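Local coordinates for protein putative L-alanine-DL-glutamate epimerase (Burkholderia xenovorans, PDB 3GO2) that is a magnesium-binding member of the mandelate racemase/muconate lactonizing enzyme family and probably acts as a racemase or epimerase, at residues V32-F37 and T377-E382; P127-R130 and F136-P139; H169-L174 and D192-R197; A205-A210 and D238-W243; P279-N284 and A305-A310. One frame throughout, in Å; residues are numbered along the deposited sequence.

Interaction 1 of 5, residues V32-F37 and T377-E382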
# COMPACT_ATOMS: atom_id res chain seq x y z
N VAL A 32 -34.56 33.29 21.31
CA VAL A 32 -34.97 32.35 20.28
C VAL A 32 -33.82 32.14 19.30
O VAL A 32 -33.33 33.11 18.71
CB VAL A 32 -36.20 32.82 19.51
CG1 VAL A 32 -36.54 31.87 18.38
CG2 VAL A 32 -37.38 32.99 20.49
N GLY A 33 -33.38 30.89 19.18
CA GLY A 33 -32.39 30.49 18.19
C GLY A 33 -33.10 29.80 17.03
O GLY A 33 -34.04 29.00 17.23
N TRP A 34 -32.63 30.10 15.81
CA TRP A 34 -33.20 29.58 14.59
C TRP A 34 -32.17 28.88 13.72
O TRP A 34 -30.99 29.28 13.68
CB TRP A 34 -33.72 30.73 13.73
CG TRP A 34 -34.94 31.45 14.23
CD1 TRP A 34 -34.98 32.65 14.90
CD2 TRP A 34 -36.29 31.05 14.03
NE1 TRP A 34 -36.28 33.01 15.14
CE2 TRP A 34 -37.10 32.04 14.62
CE3 TRP A 34 -36.90 29.95 13.43
CZ2 TRP A 34 -38.48 31.96 14.61
CZ3 TRP A 34 -38.28 29.87 13.43
CH2 TRP A 34 -39.05 30.88 14.01
N SER A 35 -32.62 27.84 13.04
CA SER A 35 -31.88 27.33 11.88
C SER A 35 -32.83 27.05 10.74
O SER A 35 -34.06 27.08 10.91
CB SER A 35 -31.12 26.04 12.26
OG SER A 35 -32.04 24.98 12.50
N GLU A 36 -32.27 26.79 9.58
CA GLU A 36 -33.04 26.39 8.41
C GLU A 36 -32.51 25.02 8.00
O GLU A 36 -31.33 24.77 8.15
CB GLU A 36 -32.96 27.42 7.29
CG GLU A 36 -33.75 27.02 6.04
CD GLU A 36 -33.69 28.06 4.93
OE1 GLU A 36 -33.26 29.19 5.20
OE2 GLU A 36 -34.09 27.73 3.78
N PHE A 37 -33.39 24.12 7.60
CA PHE A 37 -33.01 22.80 7.08
C PHE A 37 -33.87 22.45 5.85
O PHE A 37 -34.76 23.20 5.48
CB PHE A 37 -33.06 21.72 8.17
CG PHE A 37 -34.44 21.39 8.68
CD1 PHE A 37 -35.15 20.28 8.19
CD2 PHE A 37 -35.02 22.15 9.66
CE1 PHE A 37 -36.40 19.95 8.70
CE2 PHE A 37 -36.29 21.84 10.15
CZ PHE A 37 -36.98 20.75 9.66
N THR A 377 -30.08 36.88 10.47
CA THR A 377 -31.47 37.04 10.01
C THR A 377 -32.34 36.06 10.78
O THR A 377 -31.86 35.02 11.23
CB THR A 377 -31.56 36.85 8.49
OG1 THR A 377 -32.81 37.35 7.99
CG2 THR A 377 -31.46 35.35 8.10
N ASP A 378 -33.62 36.40 10.96
CA ASP A 378 -34.60 35.57 11.64
C ASP A 378 -35.76 35.31 10.69
O ASP A 378 -36.22 36.22 10.01
CB ASP A 378 -35.15 36.28 12.87
CG ASP A 378 -34.12 36.47 13.96
OD1 ASP A 378 -33.31 35.54 14.20
OD2 ASP A 378 -34.14 37.56 14.59
N PRO A 379 -36.23 34.07 10.63
CA PRO A 379 -37.52 33.83 9.99
C PRO A 379 -38.61 34.60 10.71
O PRO A 379 -38.52 34.85 11.91
CB PRO A 379 -37.73 32.31 10.14
CG PRO A 379 -36.35 31.78 10.40
CD PRO A 379 -35.64 32.83 11.17
N VAL A 380 -39.63 34.99 9.95
CA VAL A 380 -40.76 35.77 10.47
C VAL A 380 -41.99 34.87 10.54
O VAL A 380 -42.50 34.42 9.51
CB VAL A 380 -41.02 37.00 9.61
CG1 VAL A 380 -42.25 37.82 10.15
CG2 VAL A 380 -39.73 37.89 9.55
N GLU A 381 -42.46 34.57 11.75
CA GLU A 381 -43.52 33.59 11.92
C GLU A 381 -44.82 33.91 11.19
O GLU A 381 -45.41 33.01 10.61
CB GLU A 381 -43.75 33.30 13.41
CG GLU A 381 -42.58 32.49 13.89
CD GLU A 381 -42.34 32.57 15.35
OE1 GLU A 381 -42.70 31.56 16.00
OE2 GLU A 381 -41.76 33.60 15.82
N GLU A 382 -45.28 35.15 11.26
CA GLU A 382 -46.50 35.51 10.53
C GLU A 382 -46.34 35.28 9.02
O GLU A 382 -47.28 34.82 8.33
CB GLU A 382 -46.90 36.96 10.82
CG GLU A 382 -48.22 37.35 10.17
CD GLU A 382 -48.70 38.73 10.55
OE1 GLU A 382 -47.95 39.48 11.22
OE2 GLU A 382 -49.87 39.03 10.19
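W34 lays its indole across the pyrrolidine ring of P379, and this overlap carries most of the contact. The proline CD sits 3.5 Å from the centroid of the five-membered ring of W34 and only 17° off its normal, a CH-pi contact over the face; its CG slides on toward the six-membered ring, reaching W34 CE3 at 3.6 Å. With chi1 at -70°, W34 CG lies opposite its own carbonyl carbon, and the indole is carried out toward the 377-382 segment. The opposite indole face is covered from within the strand by V32 CG1, so the ring is sandwiched between a valine methyl and a proline methylene. Two acids also approach the indole. D378 OD1 comes obliquely to W34 CD1 at 3.4 Å, but its charge is paired with K101. At the far end of the indole, E381 OE2 lies near the ring plane, 3.9 Å from W34 CZ2, with the carboxylate turned 84° to the indole; the other oxygen, OE1, makes a salt bridge to K24. The contact thus joins the N-terminal capping domain typical of this family to the C-terminal tail. Strand 32-37 is an outer strand of the three-stranded antiparallel sheet, pairing with 19-27, whose F22 also touches P379, while L324 of helix 323-335 packs on both W34 and P379, and K101 of helix 82-103 reaches W34.

Interaction 2 of 5, residues P127-R130 and F136-P139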
# COMPACT_ATOMS: atom_id res chain seq x y z
N PRO A 127 -27.74 28.99 -15.52
CA PRO A 127 -29.17 29.38 -15.56
C PRO A 127 -30.17 28.30 -15.12
O PRO A 127 -31.36 28.34 -15.46
CB PRO A 127 -29.37 29.71 -17.05
CG PRO A 127 -28.34 28.85 -17.77
CD PRO A 127 -27.32 28.37 -16.80
N THR A 128 -29.69 27.34 -14.33
CA THR A 128 -30.49 26.20 -13.95
C THR A 128 -31.89 26.52 -13.39
O THR A 128 -32.87 25.90 -13.81
CB THR A 128 -29.70 25.37 -12.94
OG1 THR A 128 -28.40 25.11 -13.48
CG2 THR A 128 -30.40 24.09 -12.56
N TRP A 129 -31.96 27.47 -12.45
CA TRP A 129 -33.22 27.90 -11.87
C TRP A 129 -34.16 28.54 -12.90
O TRP A 129 -35.34 28.27 -12.88
CB TRP A 129 -32.96 28.87 -10.71
CG TRP A 129 -32.69 28.25 -9.36
CD1 TRP A 129 -32.53 28.95 -8.19
CD2 TRP A 129 -32.55 26.86 -9.01
NE1 TRP A 129 -32.29 28.08 -7.15
CE2 TRP A 129 -32.29 26.80 -7.63
CE3 TRP A 129 -32.58 25.67 -9.74
CZ2 TRP A 129 -32.07 25.60 -6.95
CZ3 TRP A 129 -32.38 24.48 -9.07
CH2 TRP A 129 -32.13 24.45 -7.68
N ARG A 130 -33.63 29.37 -13.79
CA ARG A 130 -34.48 29.97 -14.84
C ARG A 130 -34.95 28.97 -15.87
O ARG A 130 -35.96 29.17 -16.52
CB ARG A 130 -33.75 31.14 -15.52
CG ARG A 130 -33.54 32.31 -14.58
CD ARG A 130 -32.68 33.40 -15.17
NE ARG A 130 -32.34 34.40 -14.16
CZ ARG A 130 -31.86 35.61 -14.42
NH1 ARG A 130 -31.65 36.00 -15.68
NH2 ARG A 130 -31.60 36.43 -13.43
N PHE A 136 -41.09 30.57 -11.03
CA PHE A 136 -40.63 31.25 -9.82
C PHE A 136 -39.44 32.18 -10.01
O PHE A 136 -39.32 33.20 -9.33
CB PHE A 136 -40.34 30.20 -8.76
CG PHE A 136 -41.53 29.38 -8.44
CD1 PHE A 136 -42.61 29.94 -7.77
CD2 PHE A 136 -41.61 28.07 -8.84
CE1 PHE A 136 -43.73 29.20 -7.49
CE2 PHE A 136 -42.74 27.31 -8.54
CZ PHE A 136 -43.80 27.89 -7.87
N PHE A 137 -38.57 31.80 -10.95
CA PHE A 137 -37.37 32.56 -11.24
C PHE A 137 -37.35 32.91 -12.71
O PHE A 137 -37.24 32.03 -13.56
CB PHE A 137 -36.13 31.73 -10.92
CG PHE A 137 -36.18 31.05 -9.59
CD1 PHE A 137 -36.07 31.79 -8.41
CD2 PHE A 137 -36.34 29.70 -9.50
CE1 PHE A 137 -36.11 31.19 -7.19
CE2 PHE A 137 -36.37 29.07 -8.25
CZ PHE A 137 -36.26 29.84 -7.10
N GLY A 138 -37.44 34.20 -12.99
CA GLY A 138 -37.42 34.67 -14.34
C GLY A 138 -36.28 35.63 -14.54
O GLY A 138 -35.60 36.00 -13.58
N PRO A 139 -36.06 36.05 -15.80
CA PRO A 139 -36.86 35.62 -16.94
C PRO A 139 -36.59 34.17 -17.31
O PRO A 139 -35.43 33.74 -17.18
CB PRO A 139 -36.39 36.54 -18.07
CG PRO A 139 -35.03 36.91 -17.69
CD PRO A 139 -35.00 36.98 -16.20
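The backbones come closest at R130 and F137, their CA atoms 5.3 Å apart, where the chain has left helix 128-132 and doubled back so that 136-139 runs past the helix as irregular loop; a cis peptide precedes P139. W129 and F137 point the same way, side by side, in an offset stack: the phenyl and the five-membered indole ring have centroids 4.6 Å apart and planes at 13°. F137 CE2 lies over the indole face near W129 CD1, while F137 CD2 rests against W129 CB at 3.7 Å. The other face of the phenyl is covered by CB of F136. In the enolase-superfamily architecture this turn lies in the barrel domain, after strand 118-123 and before helix 144-156, close to the active site: W129 also stacks on H125, a residue that binds fumarate and 2-oxoglutarate, and T128 OG1 is hydrogen-bonded to N165, which is also a fumarate-binding residue. R130 runs extended from CG to NE alongside P139, with its CD 3.4 Å from P139 O. One face of its guanidinium is covered by G138 O and by P139 CD, the latter 3.5 Å from R130 NH1; the G138 carbonyl oxygen stands above the plane, 3.7 Å from R130 NE. The N-H groups are engaged elsewhere, NE in a salt bridge with D347 and NH1 in one with E153, which fix the rotation of the flat group. F137 O, 3.7 Å from R130 CA, is buried here without a polar partner.

Interaction 3 of 5, residues H169-L174 and D192-R197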
# COMPACT_ATOMS: atom_id res chain seq x y z
N HIS A 169 -30.45 20.55 -25.13
CA HIS A 169 -30.97 21.66 -25.94
C HIS A 169 -31.53 21.21 -27.29
O HIS A 169 -32.41 21.88 -27.85
CB HIS A 169 -29.87 22.69 -26.21
CG HIS A 169 -29.55 23.57 -25.04
ND1 HIS A 169 -30.20 24.76 -24.80
CD2 HIS A 169 -28.65 23.42 -24.03
CE1 HIS A 169 -29.70 25.31 -23.70
NE2 HIS A 169 -28.76 24.52 -23.22
N ASP A 170 -31.06 20.09 -27.81
CA ASP A 170 -31.34 19.73 -29.21
C ASP A 170 -32.28 18.54 -29.38
O ASP A 170 -32.29 17.90 -30.45
CB ASP A 170 -30.04 19.52 -29.99
CG ASP A 170 -29.30 18.26 -29.59
OD1 ASP A 170 -29.77 17.52 -28.69
OD2 ASP A 170 -28.23 18.03 -30.19
N ASP A 171 -33.07 18.25 -28.35
CA ASP A 171 -34.03 17.17 -28.40
C ASP A 171 -35.32 17.63 -27.76
O ASP A 171 -35.71 17.17 -26.68
CB ASP A 171 -33.49 15.92 -27.71
CG ASP A 171 -34.44 14.74 -27.82
OD1 ASP A 171 -35.03 14.58 -28.91
OD2 ASP A 171 -34.62 14.02 -26.82
N GLY A 172 -35.99 18.56 -28.42
CA GLY A 172 -37.24 19.10 -27.93
C GLY A 172 -37.01 20.31 -27.04
O GLY A 172 -35.93 20.92 -27.10
N PRO A 173 -38.01 20.65 -26.20
CA PRO A 173 -37.89 21.78 -25.28
C PRO A 173 -36.71 21.55 -24.37
O PRO A 173 -36.50 20.44 -23.91
CB PRO A 173 -39.18 21.71 -24.47
CG PRO A 173 -40.15 20.99 -25.36
CD PRO A 173 -39.32 19.98 -26.08
N LEU A 174 -35.97 22.62 -24.12
CA LEU A 174 -34.83 22.57 -23.20
C LEU A 174 -35.18 21.91 -21.88
O LEU A 174 -36.16 22.27 -21.22
CB LEU A 174 -34.33 23.99 -22.96
CG LEU A 174 -33.22 24.24 -21.93
CD1 LEU A 174 -31.97 23.43 -22.30
CD2 LEU A 174 -32.92 25.70 -21.93
N ASP A 192 -23.50 9.59 -23.43
CA ASP A 192 -23.41 9.35 -24.87
C ASP A 192 -23.14 10.64 -25.62
O ASP A 192 -22.92 11.69 -25.01
CB ASP A 192 -24.68 8.65 -25.40
CG ASP A 192 -25.95 9.45 -25.19
OD1 ASP A 192 -25.92 10.64 -24.79
OD2 ASP A 192 -27.02 8.86 -25.44
N ARG A 193 -23.10 10.55 -26.94
CA ARG A 193 -22.80 11.70 -27.73
C ARG A 193 -23.79 12.81 -27.50
O ARG A 193 -23.39 13.97 -27.55
CB ARG A 193 -22.79 11.37 -29.22
CG ARG A 193 -21.57 10.71 -29.69
CD ARG A 193 -21.67 10.60 -31.21
NE ARG A 193 -20.82 9.61 -31.86
CZ ARG A 193 -19.62 9.20 -31.47
NH1 ARG A 193 -19.05 9.63 -30.34
NH2 ARG A 193 -18.99 8.30 -32.23
N LYS A 194 -25.04 12.46 -27.25
CA LYS A 194 -26.06 13.48 -27.02
C LYS A 194 -25.74 14.33 -25.79
O LYS A 194 -25.82 15.56 -25.83
CB LYS A 194 -27.44 12.84 -26.87
CG LYS A 194 -28.58 13.85 -26.76
CD LYS A 194 -29.94 13.20 -26.79
CE LYS A 194 -30.53 13.04 -25.39
NZ LYS A 194 -31.99 12.74 -25.43
N VAL A 195 -25.37 13.66 -24.70
CA VAL A 195 -25.01 14.38 -23.48
C VAL A 195 -23.80 15.27 -23.75
O VAL A 195 -23.76 16.46 -23.38
CB VAL A 195 -24.75 13.40 -22.31
CG1 VAL A 195 -24.15 14.14 -21.11
CG2 VAL A 195 -26.05 12.68 -21.93
N LEU A 196 -22.80 14.70 -24.41
CA LEU A 196 -21.56 15.42 -24.60
C LEU A 196 -21.75 16.66 -25.49
O LEU A 196 -21.28 17.74 -25.15
CB LEU A 196 -20.47 14.51 -25.15
CG LEU A 196 -20.04 13.35 -24.24
CD1 LEU A 196 -19.12 12.43 -25.02
CD2 LEU A 196 -19.36 13.87 -22.99
N ARG A 197 -22.44 16.51 -26.62
CA ARG A 197 -22.59 17.67 -27.51
C ARG A 197 -23.49 18.77 -26.91
O ARG A 197 -23.28 19.96 -27.16
CB ARG A 197 -23.14 17.25 -28.87
CG ARG A 197 -24.52 16.81 -28.89
CD ARG A 197 -24.97 16.51 -30.33
NE ARG A 197 -26.36 16.10 -30.29
CZ ARG A 197 -26.82 14.86 -30.43
NH1 ARG A 197 -26.00 13.84 -30.70
NH2 ARG A 197 -28.12 14.65 -30.33
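A chi1 of 71° in D170 and of 70° in R197 places CG of each residue between its own backbone N and carbonyl carbon, and from there the two side chains cross at about a right angle. The arginine then runs extended to NE, which donates to D170 OD2 at 2.7 Å in an almost straight bond (170°). That oxygen uses its syn lone pair and lies near the guanidinium plane; R197 NH2 adds a weak second bond to the same atom at 3.4 Å. One guanidinium face rests over CA of K194, while D170 OD1 accepts from ND2 of N198, the residue after R197. The lysine bends at chi3 and brings NZ to D171 OD2 at 3.2 Å, a weak hydrogen bond within a second salt bridge. Two neighbouring acids thus meet two basic residues one helical turn apart on an exposed surface. D192 caps the start of the helix, its OD1 accepting from V195 N at 3.1 Å. The contact ties the loop between strands 161-168 and 175-176 to the first turn of helix 193-210, whose L196 packs on helix 226-235, while H169 packs on helix 144-156.

Interaction 4 of 5, residues A205-A210 and D238-W243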
# COMPACT_ATOMS: atom_id res chain seq x y z
N ALA A 205 -22.22 28.65 -25.09
CA ALA A 205 -23.15 29.79 -24.98
C ALA A 205 -22.92 30.55 -23.70
O ALA A 205 -22.89 31.80 -23.67
CB ALA A 205 -24.60 29.33 -25.09
N LEU A 206 -22.78 29.82 -22.60
CA LEU A 206 -22.48 30.46 -21.33
C LEU A 206 -21.18 31.26 -21.36
O LEU A 206 -21.13 32.39 -20.86
CB LEU A 206 -22.43 29.40 -20.21
CG LEU A 206 -22.83 29.88 -18.84
CD1 LEU A 206 -24.33 30.22 -18.76
CD2 LEU A 206 -22.46 28.78 -17.81
N ARG A 207 -20.13 30.70 -21.97
CA ARG A 207 -18.85 31.37 -22.05
C ARG A 207 -18.91 32.62 -22.93
O ARG A 207 -18.28 33.65 -22.62
CB ARG A 207 -17.78 30.42 -22.60
CG ARG A 207 -16.42 31.07 -22.87
CD ARG A 207 -15.91 31.80 -21.63
NE ARG A 207 -15.50 30.87 -20.58
CZ ARG A 207 -15.31 31.17 -19.30
NH1 ARG A 207 -15.53 32.39 -18.84
NH2 ARG A 207 -14.90 30.22 -18.46
N ASP A 208 -19.66 32.51 -24.03
CA ASP A 208 -19.88 33.62 -24.98
C ASP A 208 -20.50 34.81 -24.23
O ASP A 208 -20.11 35.96 -24.45
CB ASP A 208 -20.78 33.12 -26.13
CG ASP A 208 -20.93 34.13 -27.27
OD1 ASP A 208 -20.14 35.10 -27.35
OD2 ASP A 208 -21.86 33.93 -28.10
N GLY A 209 -21.45 34.54 -23.33
CA GLY A 209 -22.08 35.58 -22.51
C GLY A 209 -21.26 36.07 -21.33
O GLY A 209 -21.27 37.27 -20.99
N ALA A 210 -20.53 35.15 -20.70
CA ALA A 210 -19.78 35.45 -19.48
C ALA A 210 -18.58 36.35 -19.74
O ALA A 210 -18.15 37.11 -18.86
CB ALA A 210 -19.29 34.13 -18.81
N ASP A 238 -10.45 21.29 -23.17
CA ASP A 238 -9.92 22.62 -23.53
C ASP A 238 -10.76 23.78 -23.00
O ASP A 238 -10.48 24.96 -23.29
CB ASP A 238 -9.81 22.71 -25.05
CG ASP A 238 -8.71 21.83 -25.60
OD1 ASP A 238 -8.78 21.49 -26.80
OD2 ASP A 238 -7.79 21.46 -24.85
N PHE A 239 -11.80 23.48 -22.24
CA PHE A 239 -12.60 24.53 -21.63
C PHE A 239 -11.95 25.07 -20.39
O PHE A 239 -11.29 24.33 -19.65
CB PHE A 239 -13.95 23.97 -21.23
CG PHE A 239 -14.96 24.08 -22.26
CD1 PHE A 239 -15.80 25.18 -22.30
CD2 PHE A 239 -15.09 23.08 -23.21
CE1 PHE A 239 -16.76 25.28 -23.27
CE2 PHE A 239 -16.05 23.17 -24.19
CZ PHE A 239 -16.89 24.26 -24.22
N ASP A 240 -12.13 26.35 -20.12
CA ASP A 240 -11.67 26.91 -18.86
C ASP A 240 -12.75 26.75 -17.80
O ASP A 240 -13.75 27.47 -17.83
CB ASP A 240 -11.33 28.38 -19.05
CG ASP A 240 -10.86 29.05 -17.78
OD1 ASP A 240 -10.27 28.37 -16.91
OD2 ASP A 240 -11.06 30.28 -17.68
N LEU A 241 -12.60 25.78 -16.89
CA LEU A 241 -13.58 25.57 -15.82
C LEU A 241 -12.96 25.74 -14.44
O LEU A 241 -11.92 25.15 -14.13
CB LEU A 241 -14.21 24.17 -15.91
CG LEU A 241 -14.92 23.86 -17.23
CD1 LEU A 241 -15.28 22.39 -17.40
CD2 LEU A 241 -16.16 24.73 -17.33
N PHE A 242 -13.64 26.51 -13.60
CA PHE A 242 -13.21 26.80 -12.24
C PHE A 242 -13.18 25.51 -11.43
O PHE A 242 -12.25 25.24 -10.68
CB PHE A 242 -14.19 27.80 -11.65
CG PHE A 242 -13.92 28.22 -10.24
CD1 PHE A 242 -13.36 29.46 -9.97
CD2 PHE A 242 -14.33 27.45 -9.17
CE1 PHE A 242 -13.18 29.88 -8.67
CE2 PHE A 242 -14.12 27.86 -7.86
CZ PHE A 242 -13.57 29.08 -7.62
N TRP A 243 -14.22 24.71 -11.61
CA TRP A 243 -14.24 23.36 -11.12
C TRP A 243 -15.26 22.52 -11.88
O TRP A 243 -16.20 23.05 -12.48
CB TRP A 243 -14.42 23.28 -9.59
CG TRP A 243 -15.79 23.47 -8.96
CD1 TRP A 243 -17.00 23.01 -9.41
CD2 TRP A 243 -16.03 24.07 -7.69
NE1 TRP A 243 -17.99 23.33 -8.51
CE2 TRP A 243 -17.42 23.96 -7.43
CE3 TRP A 243 -15.20 24.67 -6.72
CZ2 TRP A 243 -17.99 24.45 -6.27
CZ3 TRP A 243 -15.77 25.16 -5.58
CH2 TRP A 243 -17.16 25.05 -5.35
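D240 and R207 make the contact between 238-243 and helix 193-210; F239, just before D240, packs on R200, L203 and E204, earlier in the same helix. The carbonyl oxygen of D240 takes a hydrogen bond from R207 NH2 at 3.0 Å, weak because the N-H...O angle is only 131°, although the oxygen lies at the edge of the guanidinium and close to its plane. R207 gets there by folding: CG stands opposite the backbone N (chi1 173°), and bends at chi2 and chi3 curl the chain back so that NH2 faces the loop. The stronger hold on this arginine comes from NH1, which donates to the carbonyl oxygens of G211 and V214, so that three backbone carbonyls in all receive its N-H groups. The D240 carboxylate appears to pair with R193 of a neighbouring subunit, although the position of OD2 is less certain; the guanidinium of that R193 also comes near R207, with the carboxylate beside both. Beyond D240, L241 turns to H263, while F242 and W243 pack on L217 of strand 215-219, and backbone bonds link F242 with I216 and W243 with L218. The chain is here entering strand 243-245 beside strand 215-219, its parallel neighbour, so R207 joins the end of one barrel helix to the loop leading from helix 226-235 into strand 243-245, on the outer surface of the (beta/alpha)-barrel characteristic of the enolase superfamily.

Interaction 5 of 5, residues P279-N284 and A305-A310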
# COMPACT_ATOMS: atom_id res chain seq x y z
N PRO A 279 -11.96 9.13 3.68
CA PRO A 279 -11.52 8.27 2.59
C PRO A 279 -11.23 9.02 1.27
O PRO A 279 -10.35 8.61 0.51
CB PRO A 279 -12.67 7.28 2.41
CG PRO A 279 -13.50 7.43 3.58
CD PRO A 279 -13.22 8.66 4.28
N PHE A 280 -11.93 10.12 1.03
CA PHE A 280 -11.72 10.92 -0.16
C PHE A 280 -10.40 11.65 -0.07
O PHE A 280 -9.63 11.67 -1.04
CB PHE A 280 -12.89 11.87 -0.39
CG PHE A 280 -14.18 11.15 -0.69
CD1 PHE A 280 -14.51 10.84 -1.99
CD2 PHE A 280 -15.04 10.77 0.33
CE1 PHE A 280 -15.69 10.15 -2.27
CE2 PHE A 280 -16.21 10.11 0.07
CZ PHE A 280 -16.54 9.80 -1.27
N PHE A 281 -10.09 12.23 1.08
CA PHE A 281 -8.83 12.94 1.21
C PHE A 281 -7.65 11.95 1.16
O PHE A 281 -6.61 12.23 0.53
CB PHE A 281 -8.80 13.77 2.50
CG PHE A 281 -9.84 14.89 2.58
CD1 PHE A 281 -10.69 15.21 1.53
CD2 PHE A 281 -9.92 15.67 3.73
CE1 PHE A 281 -11.61 16.23 1.65
CE2 PHE A 281 -10.84 16.70 3.84
CZ PHE A 281 -11.69 16.98 2.79
N ASP A 282 -7.80 10.80 1.80
CA ASP A 282 -6.74 9.78 1.79
C ASP A 282 -6.41 9.31 0.35
O ASP A 282 -5.26 8.96 0.05
CB ASP A 282 -7.16 8.58 2.63
CG ASP A 282 -7.11 8.88 4.14
OD1 ASP A 282 -6.59 9.93 4.55
OD2 ASP A 282 -7.57 8.01 4.87
N ALA A 283 -7.43 9.33 -0.50
CA ALA A 283 -7.30 8.92 -1.89
C ALA A 283 -6.90 10.03 -2.86
O ALA A 283 -6.74 9.75 -4.04
CB ALA A 283 -8.62 8.24 -2.35
N ASN A 284 -6.69 11.25 -2.37
CA ASN A 284 -6.39 12.39 -3.26
C ASN A 284 -7.52 12.61 -4.25
O ASN A 284 -7.29 12.94 -5.42
CB ASN A 284 -5.09 12.19 -4.05
CG ASN A 284 -3.89 12.19 -3.18
OD1 ASN A 284 -3.71 13.09 -2.38
ND2 ASN A 284 -3.03 11.18 -3.35
N ALA A 305 -13.54 21.43 8.27
CA ALA A 305 -12.67 22.43 7.67
C ALA A 305 -11.22 22.33 8.15
O ALA A 305 -10.28 22.44 7.35
CB ALA A 305 -13.22 23.83 7.93
N ALA A 306 -11.02 22.14 9.45
CA ALA A 306 -9.68 21.95 10.01
C ALA A 306 -8.99 20.73 9.45
O ALA A 306 -7.76 20.75 9.22
CB ALA A 306 -9.74 21.86 11.55
N PHE A 307 -9.75 19.66 9.27
CA PHE A 307 -9.25 18.41 8.71
C PHE A 307 -8.79 18.63 7.27
O PHE A 307 -7.67 18.22 6.89
CB PHE A 307 -10.34 17.33 8.81
CG PHE A 307 -9.98 16.03 8.18
CD1 PHE A 307 -8.85 15.33 8.56
CD2 PHE A 307 -10.83 15.46 7.25
CE1 PHE A 307 -8.58 14.10 7.99
CE2 PHE A 307 -10.56 14.25 6.69
CZ PHE A 307 -9.42 13.58 7.04
N ALA A 308 -9.61 19.33 6.47
CA ALA A 308 -9.26 19.67 5.11
C ALA A 308 -8.01 20.55 5.08
O ALA A 308 -7.13 20.35 4.24
CB ALA A 308 -10.44 20.42 4.42
N ASP A 309 -7.92 21.48 6.03
CA ASP A 309 -6.78 22.39 6.08
C ASP A 309 -5.46 21.63 6.21
O ASP A 309 -4.46 22.01 5.59
CB ASP A 309 -6.97 23.34 7.26
CG ASP A 309 -5.97 24.44 7.27
OD1 ASP A 309 -5.82 25.08 6.21
OD2 ASP A 309 -5.33 24.63 8.34
N ALA A 310 -5.45 20.56 6.99
CA ALA A 310 -4.22 19.77 7.19
C ALA A 310 -3.79 19.02 5.95
O ALA A 310 -2.60 18.72 5.79
CB ALA A 310 -4.39 18.79 8.40
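This is a buried aromatic contact between two helices of the barrel domain, 273-282 and 298-310, carried by F281, F307 and A308. The two phenyl rings lie near parallel, with planes at 25°, but are slid so far apart that they barely overlap, the centroids standing 5.2 Å from each other. The closest pair is F281 CD2 and F307 CE2, at 3.3 Å. F281 has CG opposite its carbonyl carbon (chi1 -64°), which aims the ring at the partner helix; F307 has its CG opposite the backbone N instead (chi1 175°), which brings the end of its side chain up to F281. F281 CE2 passes on to the helix backbone, 3.6 Å from A308 CA, and touches the methyl of A308 at 3.8 Å from its CB. In the (beta/alpha)-barrel these are successive helices outside the parallel strands, with strand 288-291 and the short helix 293-296 between them in sequence. H311 meets both phenylalanine rings edge-to-face, I313 touches F281, and F307 also packs on I274 and K278 within helix 273-282. The first helix closes just beyond F281 in a Schellman motif: N284 adopts a positive phi of 59°, and its N bonds to F281 O at 3.1 Å. That same carbonyl oxygen also accepts from Q252 of a neighbouring subunit, and A306 and A310 pack on a further subunit, K303 and I274 of which they touch.

In the fold
Interaction 1 joins the N-terminal domain to the C-terminal tail, and the other four fall between its segments in sequence; its centre is about 42 Å from that of interaction 3, across the centre of the chain. Interactions 3 and 4 use the two ends of helix 193-210, with centres about 18 Å apart, and R193 from the first end lies beside D240 of another subunit. Interactions 2 and 4 touch through P127 CD and L206 CD1, 4.0 Å apart. Interaction 2 is near the active site, the W129 side chain about 9 Å from a magnesium ion. The side chain of F281, in interaction 5, is about 14 Å from a bound magnesium ion.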